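Local coordinates for protein cysteine synthase (Helicobacter pylori, PDB 6AHI) that uses pyridoxal 5'-phosphate to convert O-acetyl-L-serine and hydrogen sulfide into L-cysteine and acetate, and also has cystathionine beta-synthase activity, at residues E163-E167 and L168-L172. Sequence-based numbering, arbitrary orientation.
Sequences EIVQE and LGTNL
V165 sets its CG1 methyl over one face of the G169 carbonyl group, 4.0 Å from G169 O, a placement that follows from CG1 standing anti to the V165 backbone N (chi1 175°). L168 CD2 likewise lies over a face of the E167 carbonyl, 3.8 Å from E167 C. V165 and G169 also meet the other way round: G169 N donates to V165 O over 2.8 Å, with the donor tilted 33° from the carbonyl plane. This is the last helical i to i+4 bond, since G169 leaves helical geometry with a positive phi and turns the chain away. One residue earlier, L168 N reaches I164 O at 2.8 Å, almost in line with the I164 C=O (C=O...N angle 164°), and that oxygen also takes a longer, weak bond from E167 N. L168 CB lies 3.5 Å from the same I164 O. Farther out, three aliphatic side chains meet loosely: I164 CG2 is 4.2 Å from L168 CD1 and 4.4 Å from L172 CD1. The acidic side chains turn elsewhere: E163 and E167 both form salt bridges with K35, E163 also with R48. The segments thus close helix 160-168 and lead to strand 174-178: I164 and L168 pack on L289 of strand 287-292, V165 on helix 183-195, L172 on I196 and I199, while E167 packs on M2, and L168 on I3, of the second subunit.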
ATOM      1  N   GLU A 163       4.772 -19.646   6.633  1.00 25.36           N
ATOM      2  CA  GLU A 163       3.456 -19.001   6.525  1.00 26.82           C
ATOM      3  C   GLU A 163       2.714 -19.565   5.305  1.00 23.06           C
ATOM      4  O   GLU A 163       1.548 -19.852   5.349  1.00 23.05           O
ATOM      5  CB  GLU A 163       3.691 -17.491   6.427  1.00 28.22           C
ATOM      6  CG  GLU A 163       2.562 -16.614   6.908  1.00 28.94           C
ATOM      7  CD  GLU A 163       2.922 -15.164   6.646  1.00 28.20           C
ATOM      8  OE1 GLU A 163       3.611 -14.540   7.476  1.00 27.14           O
ATOM      9  OE2 GLU A 163       2.522 -14.672   5.589  1.00 28.41           O
ATOM     10  N   ILE A 164       3.433 -19.731   4.202  1.00 23.23           N
ATOM     11  CA  ILE A 164       2.873 -20.287   2.964  1.00 23.64           C
ATOM     12  C   ILE A 164       2.335 -21.700   3.199  1.00 24.00           C
ATOM     13  O   ILE A 164       1.234 -22.012   2.785  1.00 24.61           O
ATOM     14  CB  ILE A 164       3.920 -20.258   1.834  1.00 24.73           C
ATOM     15  CG1 ILE A 164       4.075 -18.828   1.299  1.00 25.36           C
ATOM     16  CG2 ILE A 164       3.557 -21.251   0.737  1.00 25.17           C
ATOM     17  CD1 ILE A 164       5.325 -18.609   0.482  1.00 26.70           C
ATOM     18  N   VAL A 165       3.131 -22.565   3.829  1.00 25.32           N
ATOM     19  CA  VAL A 165       2.680 -23.928   4.044  1.00 26.20           C
ATOM     20  C   VAL A 165       1.499 -23.944   5.018  1.00 25.86           C
ATOM     21  O   VAL A 165       0.624 -24.766   4.853  1.00 24.27           O
ATOM     22  CB  VAL A 165       3.812 -24.863   4.499  1.00 28.97           C
ATOM     23  CG1 VAL A 165       3.265 -26.242   4.836  1.00 30.33           C
ATOM     24  CG2 VAL A 165       4.876 -24.959   3.434  1.00 29.14           C
ATOM     25  N   GLN A 166       1.473 -23.048   6.005  1.00 28.09           N
ATOM     26  CA  GLN A 166       0.297 -22.964   6.916  1.00 32.96           C
ATOM     27  C   GLN A 166      -0.982 -22.656   6.133  1.00 29.55           C
ATOM     28  O   GLN A 166      -2.006 -23.204   6.437  1.00 31.47           O
ATOM     29  CB  GLN A 166       0.459 -21.876   7.970  1.00 39.92           C
ATOM     30  CG  GLN A 166       1.427 -22.250   9.075  1.00 51.70           C
ATOM     31  CD  GLN A 166       1.488 -21.188  10.147  1.00 61.11           C
ATOM     32  OE1 GLN A 166       0.535 -20.428  10.361  1.00 53.97           O
ATOM     33  NE2 GLN A 166       2.624 -21.129  10.829  1.00 72.76           N
ATOM     34  N   GLU A 167      -0.914 -21.761   5.138  1.00 27.15           N
ATOM     35  CA  GLU A 167      -2.091 -21.324   4.370  1.00 28.44           C
ATOM     36  C   GLU A 167      -2.427 -22.339   3.259  1.00 25.68           C
ATOM     37  O   GLU A 167      -3.587 -22.539   2.938  1.00 23.12           O
ATOM     38  CB  GLU A 167      -1.869 -20.002   3.618  1.00 32.17           C
ATOM     39  CG  GLU A 167      -1.607 -18.763   4.454  1.00 36.84           C
ATOM     40  CD  GLU A 167      -1.181 -17.545   3.624  1.00 36.80           C
ATOM     41  OE1 GLU A 167      -0.028 -17.582   3.119  1.00 26.68           O
ATOM     42  OE2 GLU A 167      -2.026 -16.571   3.453  1.00 34.64           O
ATOM     43  N   LEU A 168      -1.421 -22.892   2.570  1.00 22.11           N
ATOM     44  CA  LEU A 168      -1.705 -23.661   1.357  1.00 22.16           C
ATOM     45  C   LEU A 168      -1.506 -25.159   1.533  1.00 23.00           C
ATOM     46  O   LEU A 168      -1.922 -25.906   0.664  1.00 25.22           O
ATOM     47  CB  LEU A 168      -0.817 -23.175   0.211  1.00 22.15           C
ATOM     48  CG  LEU A 168      -0.965 -21.707  -0.163  1.00 20.64           C
ATOM     49  CD1 LEU A 168      -0.051 -21.391  -1.337  1.00 20.02           C
ATOM     50  CD2 LEU A 168      -2.426 -21.365  -0.462  1.00 22.61           C
ATOM     51  N   GLY A 169      -0.860 -25.595   2.616  1.00 22.45           N
ATOM     52  CA  GLY A 169      -0.527 -27.008   2.799  1.00 22.96           C
ATOM     53  C   GLY A 169       0.620 -27.462   1.888  1.00 23.75           C
ATOM     54  O   GLY A 169       1.411 -26.632   1.350  1.00 25.60           O
ATOM     55  N   THR A 170       0.687 -28.772   1.651  1.00 23.32           N
ATOM     56  CA  THR A 170       1.777 -29.381   0.961  1.00 23.11           C
ATOM     57  C   THR A 170       1.393 -29.775  -0.470  1.00 22.50           C
ATOM     58  O   THR A 170       2.220 -30.304  -1.158  1.00 23.07           O
ATOM     59  CB  THR A 170       2.314 -30.591   1.737  1.00 25.96           C
ATOM     60  OG1 THR A 170       1.300 -31.586   1.815  1.00 24.90           O
ATOM     61  CG2 THR A 170       2.811 -30.233   3.125  1.00 27.26           C
ATOM     62  N   ASN A 171       0.172 -29.480  -0.930  1.00 22.71           N
ATOM     63  CA  ASN A 171      -0.254 -29.796  -2.319  1.00 24.31           C
ATOM     64  C   ASN A 171       0.206 -28.667  -3.256  1.00 21.27           C
ATOM     65  O   ASN A 171      -0.606 -27.863  -3.794  1.00 20.72           O
ATOM     66  CB  ASN A 171      -1.759 -30.066  -2.439  1.00 27.82           C
ATOM     67  CG  ASN A 171      -2.137 -30.724  -3.754  1.00 30.94           C
ATOM     68  OD1 ASN A 171      -1.397 -31.532  -4.302  1.00 36.10           O
ATOM     69  ND2 ASN A 171      -3.289 -30.363  -4.290  1.00 32.25           N
ATOM     70  N   LEU A 172       1.527 -28.576  -3.407  1.00 20.21           N
ATOM     71  CA  LEU A 172       2.136 -27.645  -4.339  1.00 19.91           C
ATOM     72  C   LEU A 172       3.037 -28.420  -5.298  1.00 20.34           C
ATOM     73  O   LEU A 172       3.874 -29.223  -4.883  1.00 20.22           O
ATOM     74  CB  LEU A 172       2.931 -26.591  -3.579  1.00 19.93           C
ATOM     75  CG  LEU A 172       2.135 -25.720  -2.620  1.00 20.50           C
ATOM     76  CD1 LEU A 172       3.103 -24.838  -1.849  1.00 21.65           C
ATOM     77  CD2 LEU A 172       1.082 -24.869  -3.355  1.00 20.23           C
TER